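Local coordinates for transcriptional activator, putative (Pyrococcus furiosus, PDB 1RTW), which is a putative transcriptional activator by name and an all-helical member of the TENA/THI-4/PQQC family, at residues B[73-78]-B[156-161]. Sequence-based numbering, arbitrary orientation.
Sequences IYYISK and WSSQEF
Tyr75 reaches from helix 66-89 to the start of helix 159-176 and provides nearly all of the contact from the 66-89 side. Its CG lies anti to the backbone N (chi1 174°), which sends the ring across to the other helix. The hydroxyl ends against the first turn there, with Tyr75 OH 3.4 Å from Phe161 CA. Tyr75 OH also lies 3.5 Å from Phe161 CD1, near the ring plane and at its edge. The two side chains cross at about a right angle, and Tyr75 CE2 is 4.0 Å from Phe161 CD1. No hydrogen bond links the two segments.

The Phe161 side is the tight one. Trp156 CD1 sits above one face of the Phe161 ring, toward its rim, 3.5 Å from the plane. Tyr133 of helix 118-142 also packs on Phe161, and a bound phosphate ion, probably from the crystallisation liquor, lies close by. The Glu160 side is looser and exposed. The extended Glu160 chain runs alongside the Tyr75 ring, the two pointing opposite ways, and Glu160 OE1 comes to 3.6 Å from Tyr75 CE1. The carboxylate and ring planes are 62° apart.

Ser158 separates helix 150-157 from helix 159-176 and is the N-cap of the second. Ser158 OG accepts from Phe161 N at 3.2 Å (163° at the hydrogen) and also bonds to His155 O. The arrangement is plain helix-to-helix packing at a capped helix break, within the all-helical TENA/THI-4/PQQC fold.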
ATOM      1  N   ILE B  73      17.951   5.182  -5.708  1.00 19.56           N
ATOM      2  CA  ILE B  73      17.443   5.869  -4.517  1.00 17.23           C
ATOM      3  C   ILE B  73      18.590   6.515  -3.746  1.00 16.86           C
ATOM      4  O   ILE B  73      18.481   7.669  -3.308  1.00 14.89           O
ATOM      5  CB  ILE B  73      16.656   4.919  -3.616  1.00 15.97           C
ATOM      6  CG1 ILE B  73      15.351   4.534  -4.315  1.00 16.56           C
ATOM      7  CG2 ILE B  73      16.375   5.564  -2.260  1.00 15.65           C
ATOM      8  CD1 ILE B  73      14.510   3.534  -3.528  1.00 16.58           C
ATOM      9  N   TYR B  74      19.706   5.795  -3.637  1.00 15.32           N
ATOM     10  CA  TYR B  74      20.879   6.310  -2.944  1.00 16.77           C
ATOM     11  C   TYR B  74      21.401   7.538  -3.700  1.00 17.19           C
ATOM     12  O   TYR B  74      21.687   8.568  -3.096  1.00 16.37           O
ATOM     13  CB  TYR B  74      21.963   5.233  -2.854  1.00 21.22           C
ATOM     14  CG  TYR B  74      23.205   5.677  -2.111  1.00 24.91           C
ATOM     15  CD1 TYR B  74      23.142   6.062  -0.769  1.00 27.61           C
ATOM     16  CD2 TYR B  74      24.432   5.752  -2.759  1.00 25.70           C
ATOM     17  CE1 TYR B  74      24.279   6.516  -0.095  1.00 30.35           C
ATOM     18  CE2 TYR B  74      25.571   6.200  -2.096  1.00 28.23           C
ATOM     19  CZ  TYR B  74      25.488   6.582  -0.769  1.00 30.29           C
ATOM     20  OH  TYR B  74      26.611   7.031  -0.113  1.00 34.86           O
ATOM     21  N   TYR B  75      21.489   7.421  -5.025  1.00 16.72           N
ATOM     22  CA  TYR B  75      21.947   8.500  -5.895  1.00 17.62           C
ATOM     23  C   TYR B  75      21.047   9.740  -5.767  1.00 18.84           C
ATOM     24  O   TYR B  75      21.532  10.825  -5.416  1.00 20.19           O
ATOM     25  CB  TYR B  75      21.994   7.994  -7.342  1.00 16.44           C
ATOM     26  CG  TYR B  75      22.317   9.030  -8.402  1.00 16.27           C
ATOM     27  CD1 TYR B  75      23.487   9.798  -8.343  1.00 13.36           C
ATOM     28  CD2 TYR B  75      21.444   9.236  -9.476  1.00 13.56           C
ATOM     29  CE1 TYR B  75      23.774  10.750  -9.334  1.00 12.10           C
ATOM     30  CE2 TYR B  75      21.718  10.175 -10.468  1.00 12.79           C
ATOM     31  CZ  TYR B  75      22.877  10.927 -10.399  1.00 15.76           C
ATOM     32  OH  TYR B  75      23.134  11.831 -11.413  1.00 15.72           O
ATOM     33  N   ILE B  76      19.740   9.556  -5.965  1.00 17.36           N
ATOM     34  CA  ILE B  76      18.764  10.647  -5.870  1.00 15.91           C
ATOM     35  C   ILE B  76      18.710  11.272  -4.462  1.00 15.24           C
ATOM     36  O   ILE B  76      18.448  12.467  -4.330  1.00 12.74           O
ATOM     37  CB  ILE B  76      17.323  10.171  -6.258  1.00 16.88           C
ATOM     38  CG1 ILE B  76      17.314   9.444  -7.604  1.00 17.03           C
ATOM     39  CG2 ILE B  76      16.371  11.335  -6.321  1.00 18.97           C
ATOM     40  CD1 ILE B  76      18.075  10.113  -8.674  1.00 18.12           C
ATOM     41  N   SER B  77      18.932  10.466  -3.421  1.00 15.55           N
ATOM     42  CA  SER B  77      18.917  10.965  -2.033  1.00 17.30           C
ATOM     43  C   SER B  77      20.008  12.018  -1.804  1.00 18.47           C
ATOM     44  O   SER B  77      19.902  12.845  -0.895  1.00 18.33           O
ATOM     45  CB  SER B  77      19.132   9.830  -1.029  1.00 15.33           C
ATOM     46  OG  SER B  77      20.479   9.372  -1.059  1.00 15.33           O
ATOM     47  N   LYS B  78      21.055  11.969  -2.622  1.00 19.08           N
ATOM     48  CA  LYS B  78      22.155  12.924  -2.520  1.00 22.51           C
ATOM     49  C   LYS B  78      21.661  14.341  -2.802  1.00 22.81           C
ATOM     50  O   LYS B  78      22.200  15.319  -2.254  1.00 20.71           O
ATOM     51  CB  LYS B  78      23.289  12.536  -3.473  1.00 25.44           C
ATOM     52  CG  LYS B  78      24.485  11.888  -2.786  1.00 31.69           C
ATOM     53  CD  LYS B  78      24.072  10.862  -1.735  1.00 36.13           C
ATOM     54  CE  LYS B  78      25.245  10.476  -0.833  1.00 40.77           C
ATOM     55  NZ  LYS B  78      24.794   9.734   0.383  1.00 42.10           N
ATOM     56  N   TRP B 156      21.615  18.110 -12.814  1.00 23.34           N
ATOM     57  CA  TRP B 156      20.577  17.576 -13.685  1.00 23.74           C
ATOM     58  C   TRP B 156      20.908  17.499 -15.173  1.00 24.83           C
ATOM     59  O   TRP B 156      20.210  16.814 -15.932  1.00 22.25           O
ATOM     60  CB  TRP B 156      19.257  18.300 -13.450  1.00 20.57           C
ATOM     61  CG  TRP B 156      18.617  17.886 -12.173  1.00 17.18           C
ATOM     62  CD1 TRP B 156      18.324  16.611 -11.778  1.00 18.22           C
ATOM     63  CD2 TRP B 156      18.172  18.739 -11.127  1.00 15.75           C
ATOM     64  NE1 TRP B 156      17.722  16.619 -10.546  1.00 15.28           N
ATOM     65  CE2 TRP B 156      17.621  17.925 -10.117  1.00 16.60           C
ATOM     66  CE3 TRP B 156      18.189  20.126 -10.931  1.00 14.26           C
ATOM     67  CZ2 TRP B 156      17.078  18.438  -8.944  1.00 17.76           C
ATOM     68  CZ3 TRP B 156      17.653  20.640  -9.772  1.00 16.47           C
ATOM     69  CH2 TRP B 156      17.110  19.799  -8.785  1.00 19.53           C
ATOM     70  N   SER B 157      21.970  18.188 -15.582  1.00 25.24           N
ATOM     71  CA  SER B 157      22.400  18.179 -16.977  1.00 27.20           C
ATOM     72  C   SER B 157      23.662  17.335 -17.171  1.00 27.97           C
ATOM     73  O   SER B 157      24.080  17.090 -18.303  1.00 27.54           O
ATOM     74  CB  SER B 157      22.661  19.608 -17.466  1.00 26.96           C
ATOM     75  OG  SER B 157      23.791  20.176 -16.822  1.00 27.96           O
ATOM     76  N   SER B 158      24.248  16.871 -16.068  1.00 29.59           N
ATOM     77  CA  SER B 158      25.474  16.071 -16.122  1.00 33.06           C
ATOM     78  C   SER B 158      25.343  14.770 -16.911  1.00 35.22           C
ATOM     79  O   SER B 158      24.246  14.244 -17.100  1.00 32.74           O
ATOM     80  CB  SER B 158      25.975  15.753 -14.709  1.00 31.99           C
ATOM     81  OG  SER B 158      25.155  14.789 -14.065  1.00 32.76           O
ATOM     82  N   GLN B 159      26.487  14.259 -17.360  1.00 40.74           N
ATOM     83  CA  GLN B 159      26.546  13.010 -18.115  1.00 45.31           C
ATOM     84  C   GLN B 159      26.060  11.876 -17.217  1.00 43.99           C
ATOM     85  O   GLN B 159      25.393  10.953 -17.675  1.00 40.02           O
ATOM     86  CB  GLN B 159      27.985  12.735 -18.574  1.00 52.28           C
ATOM     87  CG  GLN B 159      28.160  11.505 -19.471  1.00 61.33           C
ATOM     88  CD  GLN B 159      27.533  11.664 -20.850  1.00 66.29           C
ATOM     89  OE1 GLN B 159      26.993  12.720 -21.190  1.00 68.51           O
ATOM     90  NE2 GLN B 159      27.609  10.610 -21.653  1.00 67.61           N
ATOM     91  N   GLU B 160      26.380  11.977 -15.932  1.00 45.09           N
ATOM     92  CA  GLU B 160      25.990  10.978 -14.949  1.00 45.98           C
ATOM     93  C   GLU B 160      24.472  10.862 -14.853  1.00 38.85           C
ATOM     94  O   GLU B 160      23.931   9.759 -14.869  1.00 35.85           O
ATOM     95  CB  GLU B 160      26.578  11.336 -13.585  1.00 56.73           C
ATOM     96  CG  GLU B 160      26.371  10.274 -12.522  1.00 70.80           C
ATOM     97  CD  GLU B 160      27.074  10.602 -11.219  1.00 77.68           C
ATOM     98  OE1 GLU B 160      26.969  11.756 -10.748  1.00 79.89           O
ATOM     99  OE2 GLU B 160      27.728   9.696 -10.660  1.00 79.96           O
ATOM    100  N   PHE B 161      23.792  12.000 -14.754  1.00 31.85           N
ATOM    101  CA  PHE B 161      22.338  11.998 -14.672  1.00 28.89           C
ATOM    102  C   PHE B 161      21.739  11.485 -15.980  1.00 26.76           C
ATOM    103  O   PHE B 161      20.780  10.723 -15.967  1.00 25.20           O
ATOM    104  CB  PHE B 161      21.796  13.394 -14.365  1.00 24.67           C
ATOM    105  CG  PHE B 161      20.370  13.394 -13.909  1.00 19.21           C
ATOM    106  CD1 PHE B 161      20.062  13.091 -12.591  1.00 20.56           C
ATOM    107  CD2 PHE B 161      19.337  13.681 -14.792  1.00 17.06           C
ATOM    108  CE1 PHE B 161      18.743  13.070 -12.150  1.00 17.82           C
ATOM    109  CE2 PHE B 161      18.013  13.664 -14.367  1.00 16.66           C
ATOM    110  CZ  PHE B 161      17.710  13.355 -13.037  1.00 17.22           C
TER